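Local coordinates for protein pseudouridine synthase (Pyrococcus abyssi, PDB 2AUS) that probably isomerises uridine to pseudouridine in RNA, as the Cbf5-type member of the TruB family of pseudouridine synthases, at residues Gly47-Asp52 and His218-Tyr223; Pro57-Val62 and Gly87-Ala92; Glu61-Ile66 and Glu73-Gly78. All blocks are in the same frame, centred on the assembly; numbering follows the deposited sequence.

All three contacts lie in the pseudouridine synthase part of the chain, round one small mixed sheet and the helix 59-69 packed on it. Contacts 1 and 2 are buried. Contact 1 is wholly aliphatic and adds a second helix, 217-228, while contact 2 sets the first turn of helix 59-69 on strand 88-93 and has a serine hydroxyl among its apolar groups. Contact 3, only partly buried, uses the same helix against the short strand 75-77, where one valine meets a methyl, backbone and a histidine. Backbone bonds tie strand 88-93 to both 47-53 and 75-77, and Ile-66 of helix 59-69 joins contact 1 by touching Ile-49, Leu-51 and Leu-220.

Contact 1: residues Gly47-Asp52 and His218-Tyr223; sequences GVINLD and HDLVDY
Between Ile-49 and Leu-51, the two strand residues that meet Leu-220, Asn-50 has its ND2 gripped twice, by Thr-213 OG1 and by the backbone O of Lys-209. This is helix-on-sheet packing in the pseudouridine synthase domain: strand 47-53 belongs to its small mixed sheet, and helix 217-228 follows more than 160 residues later in the chain. Asn-50 is the centre of an inverse gamma turn, with a weak bond of 3.2 Å from Leu-51 N to Ile-49 O. The contact itself is purely aliphatic. Ile-49 and Leu-220 extend toward each other tip to tip. Leu-51 meets the same leucine at a slant, its CG set anti to its own backbone N (chi1 -168°), which carries the branch toward the helix although its CB does not point straight there. Ile-66 of helix 59-69 packs against all three side chains. Helix 217-228 thus has one side on the sheet and another on the chain of another protein, whose basic side chains form salt bridges with Asp-222. One methyl does the work for the helix: Leu-220 CD1 lies 3.6 Å from Ile-49 CD1 and 3.9 Å from Leu-51 CD1.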
# COMPACT_ATOMS: atom_id res chain seq x y z
N GLY A 47 0.20 -24.45 15.52
CA GLY A 47 -0.11 -23.19 16.16
C GLY A 47 -1.13 -22.33 15.43
O GLY A 47 -1.44 -22.56 14.26
N VAL A 48 -1.67 -21.35 16.16
CA VAL A 48 -2.64 -20.40 15.62
C VAL A 48 -2.18 -19.02 16.05
O VAL A 48 -1.79 -18.82 17.20
CB VAL A 48 -4.06 -20.63 16.19
CG1 VAL A 48 -4.67 -21.89 15.60
CG2 VAL A 48 -3.98 -20.76 17.71
N ILE A 49 -2.21 -18.07 15.12
CA ILE A 49 -1.77 -16.71 15.42
C ILE A 49 -2.96 -15.80 15.66
O ILE A 49 -3.93 -15.82 14.90
CB ILE A 49 -0.96 -16.11 14.26
CG1 ILE A 49 0.26 -16.98 13.96
CG2 ILE A 49 -0.52 -14.68 14.60
CD1 ILE A 49 1.11 -16.48 12.80
N ASN A 50 -2.92 -15.03 16.74
CA ASN A 50 -3.99 -14.07 17.02
C ASN A 50 -3.46 -12.78 16.39
O ASN A 50 -2.86 -11.94 17.05
CB ASN A 50 -4.19 -13.92 18.52
CG ASN A 50 -5.30 -12.95 18.86
OD1 ASN A 50 -6.19 -12.68 18.04
ND2 ASN A 50 -5.27 -12.42 20.07
N LEU A 51 -3.69 -12.66 15.09
CA LEU A 51 -3.19 -11.51 14.34
C LEU A 51 -4.10 -10.29 14.29
O LEU A 51 -5.32 -10.42 14.20
CB LEU A 51 -2.88 -11.94 12.91
CG LEU A 51 -2.08 -10.91 12.12
CD1 LEU A 51 -0.57 -11.14 12.37
CD2 LEU A 51 -2.40 -11.03 10.65
N ASP A 52 -3.50 -9.11 14.37
CA ASP A 52 -4.24 -7.86 14.27
C ASP A 52 -4.11 -7.50 12.81
O ASP A 52 -3.08 -6.98 12.38
CB ASP A 52 -3.59 -6.75 15.12
CG ASP A 52 -4.45 -5.48 15.19
OD1 ASP A 52 -5.34 -5.29 14.32
OD2 ASP A 52 -4.24 -4.66 16.11
N HIS A 218 4.50 -7.12 11.60
CA HIS A 218 5.85 -6.66 11.88
C HIS A 218 6.40 -7.40 13.08
O HIS A 218 7.58 -7.73 13.13
CB HIS A 218 5.87 -5.15 12.12
CG HIS A 218 5.82 -4.34 10.86
ND1 HIS A 218 5.54 -2.99 10.84
CD2 HIS A 218 6.02 -4.70 9.57
CE1 HIS A 218 5.58 -2.56 9.59
NE2 HIS A 218 5.87 -3.57 8.80
N ASP A 219 5.53 -7.66 14.06
CA ASP A 219 5.96 -8.40 15.23
C ASP A 219 6.45 -9.76 14.77
O ASP A 219 7.52 -10.20 15.17
CB ASP A 219 4.81 -8.62 16.21
CG ASP A 219 4.40 -7.35 16.92
OD1 ASP A 219 5.25 -6.43 17.02
OD2 ASP A 219 3.25 -7.29 17.40
N LEU A 220 5.67 -10.42 13.92
CA LEU A 220 6.03 -11.74 13.41
C LEU A 220 7.35 -11.73 12.66
O LEU A 220 8.16 -12.65 12.81
CB LEU A 220 4.93 -12.28 12.49
CG LEU A 220 3.62 -12.69 13.16
CD1 LEU A 220 2.68 -13.28 12.12
CD2 LEU A 220 3.92 -13.71 14.25
N VAL A 221 7.56 -10.71 11.83
CA VAL A 221 8.80 -10.61 11.07
C VAL A 221 9.97 -10.51 12.04
O VAL A 221 10.95 -11.24 11.92
CB VAL A 221 8.80 -9.38 10.15
CG1 VAL A 221 10.21 -9.17 9.57
CG2 VAL A 221 7.78 -9.56 9.03
N ASP A 222 9.86 -9.63 13.03
CA ASP A 222 10.94 -9.45 13.98
C ASP A 222 11.19 -10.64 14.89
O ASP A 222 12.35 -10.99 15.16
CB ASP A 222 10.69 -8.20 14.83
CG ASP A 222 10.57 -6.94 13.98
OD1 ASP A 222 10.94 -7.00 12.78
OD2 ASP A 222 10.13 -5.90 14.50
N TYR A 223 10.13 -11.27 15.37
CA TYR A 223 10.28 -12.43 16.25
C TYR A 223 10.87 -13.62 15.50
O TYR A 223 11.64 -14.41 16.06
CB TYR A 223 8.93 -12.81 16.85
CG TYR A 223 8.31 -11.74 17.71
CD1 TYR A 223 6.96 -11.78 18.02
CD2 TYR A 223 9.09 -10.71 18.26
CE1 TYR A 223 6.38 -10.83 18.85
CE2 TYR A 223 8.52 -9.75 19.10
CZ TYR A 223 7.16 -9.82 19.39
OH TYR A 223 6.57 -8.88 20.20

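Contact 2: residues Pro57-Val62 and Gly87-Ala92; sequences PTSHEV and GVLPVA
Beside Ser-59 and Val-62, which meet Leu-89, the flat carboxylate of Glu-61 turns back to the start of its own helix. Its OE1 takes the Thr-58 N-H on the anti lone pair, with Thr-58 N at 2.9 Å from Glu-61 OE1, and Glu-61 N donates to Thr-58 OG1 at 3.1 Å. Both bonds are fairly straight, and together they make a capping box with Thr-58 as N-cap. On the strand side Leu-89 holds its CG anti to the backbone N (chi1 -178°), sending both methyls at the first turn of the helix. Leu-89 CD2 approaches Val-62 CG1 tip to tip at 4.0 Å, while Leu-89 CD1 comes within 3.8 Å of Ser-59 OG. That hydroxyl is not left bare among methyls, because it bonds to the carbonyl oxygen of Leu-81, which ties the helix start to the loop after strand 75-77. Val-62 also packs on Leu-51 of the next strand, and Leu-89 on His-77. Thus helix 59-69 packs on strand 88-93, which runs antiparallel to both 47-53 and 75-77 and sits between them; the helix is the connection of a beta-alpha-beta crossover that passes over this middle strand.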
# COMPACT_ATOMS: atom_id res chain seq x y z
N PRO A 57 -5.14 -4.72 2.89
CA PRO A 57 -5.11 -6.03 2.23
C PRO A 57 -6.33 -6.88 2.57
O PRO A 57 -7.06 -6.60 3.52
CB PRO A 57 -3.81 -6.64 2.76
CG PRO A 57 -3.69 -6.03 4.13
CD PRO A 57 -4.05 -4.59 3.87
N THR A 58 -6.55 -7.92 1.77
CA THR A 58 -7.66 -8.82 2.03
C THR A 58 -7.12 -9.82 3.04
O THR A 58 -5.91 -9.87 3.30
CB THR A 58 -8.09 -9.58 0.75
OG1 THR A 58 -7.02 -10.42 0.32
CG2 THR A 58 -8.46 -8.61 -0.36
N SER A 59 -8.00 -10.61 3.64
CA SER A 59 -7.56 -11.60 4.61
C SER A 59 -6.68 -12.63 3.95
O SER A 59 -5.67 -13.07 4.52
CB SER A 59 -8.77 -12.27 5.27
OG SER A 59 -9.39 -11.35 6.15
N HIS A 60 -7.05 -13.01 2.72
CA HIS A 60 -6.28 -13.99 1.96
C HIS A 60 -4.86 -13.49 1.77
O HIS A 60 -3.90 -14.24 1.96
CB HIS A 60 -6.92 -14.20 0.58
CG HIS A 60 -6.19 -15.19 -0.27
ND1 HIS A 60 -6.33 -16.55 -0.12
CD2 HIS A 60 -5.30 -15.01 -1.28
CE1 HIS A 60 -5.55 -17.17 -0.99
NE2 HIS A 60 -4.92 -16.26 -1.71
N GLU A 61 -4.72 -12.23 1.38
CA GLU A 61 -3.40 -11.64 1.17
C GLU A 61 -2.59 -11.62 2.46
O GLU A 61 -1.38 -11.86 2.44
CB GLU A 61 -3.54 -10.23 0.61
CG GLU A 61 -4.31 -10.17 -0.70
CD GLU A 61 -4.36 -8.78 -1.29
OE1 GLU A 61 -4.83 -7.84 -0.60
OE2 GLU A 61 -3.93 -8.62 -2.46
N VAL A 62 -3.26 -11.33 3.58
CA VAL A 62 -2.59 -11.29 4.88
C VAL A 62 -2.05 -12.69 5.23
O VAL A 62 -0.94 -12.83 5.73
CB VAL A 62 -3.57 -10.83 5.98
CG1 VAL A 62 -2.95 -11.01 7.35
CG2 VAL A 62 -3.91 -9.37 5.75
N GLY A 87 -8.17 -5.61 12.88
CA GLY A 87 -8.46 -6.34 14.10
C GLY A 87 -8.19 -7.84 14.11
O GLY A 87 -7.57 -8.41 13.21
N VAL A 88 -8.71 -8.47 15.16
CA VAL A 88 -8.55 -9.90 15.40
C VAL A 88 -8.80 -10.80 14.20
O VAL A 88 -9.92 -10.95 13.72
CB VAL A 88 -9.46 -10.33 16.56
CG1 VAL A 88 -9.30 -11.82 16.84
CG2 VAL A 88 -9.10 -9.53 17.80
N LEU A 89 -7.72 -11.39 13.72
CA LEU A 89 -7.79 -12.31 12.59
C LEU A 89 -7.03 -13.58 12.95
O LEU A 89 -5.81 -13.65 12.80
CB LEU A 89 -7.17 -11.68 11.33
CG LEU A 89 -7.26 -12.60 10.11
CD1 LEU A 89 -8.72 -12.70 9.67
CD2 LEU A 89 -6.39 -12.07 8.99
N PRO A 90 -7.75 -14.60 13.44
CA PRO A 90 -7.07 -15.84 13.80
C PRO A 90 -6.54 -16.53 12.55
O PRO A 90 -7.28 -16.74 11.59
CB PRO A 90 -8.16 -16.66 14.48
CG PRO A 90 -9.06 -15.62 15.06
CD PRO A 90 -9.14 -14.61 13.93
N VAL A 91 -5.26 -16.86 12.55
CA VAL A 91 -4.66 -17.53 11.41
C VAL A 91 -4.03 -18.83 11.89
O VAL A 91 -3.04 -18.81 12.64
CB VAL A 91 -3.57 -16.65 10.73
CG1 VAL A 91 -3.01 -17.35 9.51
CG2 VAL A 91 -4.16 -15.31 10.33
N ALA A 92 -4.61 -19.96 11.49
CA ALA A 92 -4.10 -21.27 11.88
C ALA A 92 -2.96 -21.63 10.94
O ALA A 92 -3.02 -21.35 9.74
CB ALA A 92 -5.22 -22.31 11.81

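Contact 3: residues Glu61-Ile66 and Glu73-Gly78; sequences EVVAWI and EKAGHG
Val-63 points at strand 75-77 with its two methyls spread to different targets, CG1 to Ala-75 and CG2 to His-77. With CG1 anti to the backbone N (chi1 175°), that methyl rests 3.7 Å from Ala-75 CB and equally near the Ala-75 carbonyl oxygen, with Gly-76 N a little further off. The other branch crosses the His-77 side chain at about a right angle: Val-63 CG2 is 3.8 Å from both CB and ND1 of His-77 and meets the ring obliquely. His-77 has its CG between its backbone N and carbonyl carbon (chi1 67°), which brings the imidazole to the valine, and its NE2 is held by Thr-80 OG1. Gly-76 has no side chain, and its CA comes within 6.4 Å of Val-63 CA. An alanine in place of Val-63 would lack both branch methyls and would probably open a gap beside Ala-75, leaving the imidazole less firmly backed. The axes of 61-66 and 75-77 come within 8.2 Å of each other at 149°, nearer antiparallel than crossed. Helix 59-69 leads into this strand, which pairs through Gly-76 and Gly-78 with strand 88-93, while Ile-66, further along the helix, reaches Val-91 and Leu-93 of that strand.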
# COMPACT_ATOMS: atom_id res chain seq x y z
N GLU A 61 -4.72 -12.23 1.38
CA GLU A 61 -3.40 -11.64 1.17
C GLU A 61 -2.59 -11.62 2.46
O GLU A 61 -1.38 -11.86 2.44
CB GLU A 61 -3.54 -10.23 0.61
CG GLU A 61 -4.31 -10.17 -0.70
CD GLU A 61 -4.36 -8.78 -1.29
OE1 GLU A 61 -4.83 -7.84 -0.60
OE2 GLU A 61 -3.93 -8.62 -2.46
N VAL A 62 -3.26 -11.33 3.58
CA VAL A 62 -2.59 -11.29 4.88
C VAL A 62 -2.05 -12.69 5.23
O VAL A 62 -0.94 -12.83 5.73
CB VAL A 62 -3.57 -10.83 5.98
CG1 VAL A 62 -2.95 -11.01 7.35
CG2 VAL A 62 -3.91 -9.37 5.75
N VAL A 63 -2.85 -13.72 4.96
CA VAL A 63 -2.42 -15.08 5.24
C VAL A 63 -1.21 -15.41 4.34
O VAL A 63 -0.25 -16.04 4.79
CB VAL A 63 -3.55 -16.09 4.98
CG1 VAL A 63 -3.04 -17.51 5.15
CG2 VAL A 63 -4.69 -15.83 5.95
N ALA A 64 -1.27 -14.97 3.09
CA ALA A 64 -0.16 -15.21 2.16
C ALA A 64 1.12 -14.61 2.75
O ALA A 64 2.18 -15.22 2.69
CB ALA A 64 -0.47 -14.59 0.79
N TRP A 65 1.01 -13.40 3.31
CA TRP A 65 2.17 -12.74 3.91
C TRP A 65 2.70 -13.54 5.09
O TRP A 65 3.91 -13.69 5.28
CB TRP A 65 1.80 -11.34 4.41
CG TRP A 65 1.61 -10.32 3.33
CD1 TRP A 65 2.10 -10.37 2.05
CD2 TRP A 65 0.94 -9.05 3.46
NE1 TRP A 65 1.78 -9.22 1.38
CE2 TRP A 65 1.07 -8.39 2.21
CE3 TRP A 65 0.25 -8.42 4.50
CZ2 TRP A 65 0.52 -7.12 1.98
CZ3 TRP A 65 -0.29 -7.15 4.27
CH2 TRP A 65 -0.15 -6.52 3.02
N ILE A 66 1.78 -14.06 5.90
CA ILE A 66 2.17 -14.84 7.06
C ILE A 66 2.93 -16.11 6.63
O ILE A 66 3.92 -16.48 7.26
CB ILE A 66 0.92 -15.19 7.91
CG1 ILE A 66 0.50 -13.95 8.70
CG2 ILE A 66 1.19 -16.37 8.82
CD1 ILE A 66 -0.81 -14.09 9.43
N GLU A 73 4.09 -23.71 4.57
CA GLU A 73 3.53 -24.30 3.37
C GLU A 73 2.03 -24.03 3.36
O GLU A 73 1.45 -23.73 2.33
CB GLU A 73 3.79 -25.81 3.35
CG GLU A 73 5.25 -26.18 3.15
CD GLU A 73 5.72 -25.96 1.72
OE1 GLU A 73 5.27 -24.98 1.10
OE2 GLU A 73 6.55 -26.77 1.23
N LYS A 74 1.41 -24.14 4.54
CA LYS A 74 -0.03 -23.94 4.69
C LYS A 74 -0.40 -23.03 5.86
O LYS A 74 0.33 -22.94 6.84
CB LYS A 74 -0.73 -25.28 4.90
CG LYS A 74 -0.52 -26.30 3.79
CD LYS A 74 -1.18 -25.85 2.49
CE LYS A 74 -0.93 -26.85 1.36
NZ LYS A 74 -1.60 -26.42 0.10
N ALA A 75 -1.55 -22.38 5.73
CA ALA A 75 -2.08 -21.50 6.76
C ALA A 75 -3.47 -21.12 6.30
O ALA A 75 -3.76 -21.19 5.11
CB ALA A 75 -1.22 -20.25 6.89
N GLY A 76 -4.33 -20.75 7.24
CA GLY A 76 -5.69 -20.37 6.89
C GLY A 76 -6.30 -19.49 7.97
O GLY A 76 -5.98 -19.62 9.15
N HIS A 77 -7.17 -18.58 7.57
CA HIS A 77 -7.79 -17.69 8.54
C HIS A 77 -9.20 -18.12 8.92
O HIS A 77 -9.87 -18.85 8.19
CB HIS A 77 -7.83 -16.25 8.00
CG HIS A 77 -8.74 -16.07 6.83
ND1 HIS A 77 -8.38 -16.39 5.54
CD2 HIS A 77 -10.02 -15.61 6.75
CE1 HIS A 77 -9.38 -16.13 4.72
NE2 HIS A 77 -10.38 -15.66 5.43
N GLY A 78 -9.64 -17.65 10.08
CA GLY A 78 -10.97 -17.96 10.55
C GLY A 78 -11.75 -16.66 10.57
O GLY A 78 -11.27 -15.66 11.11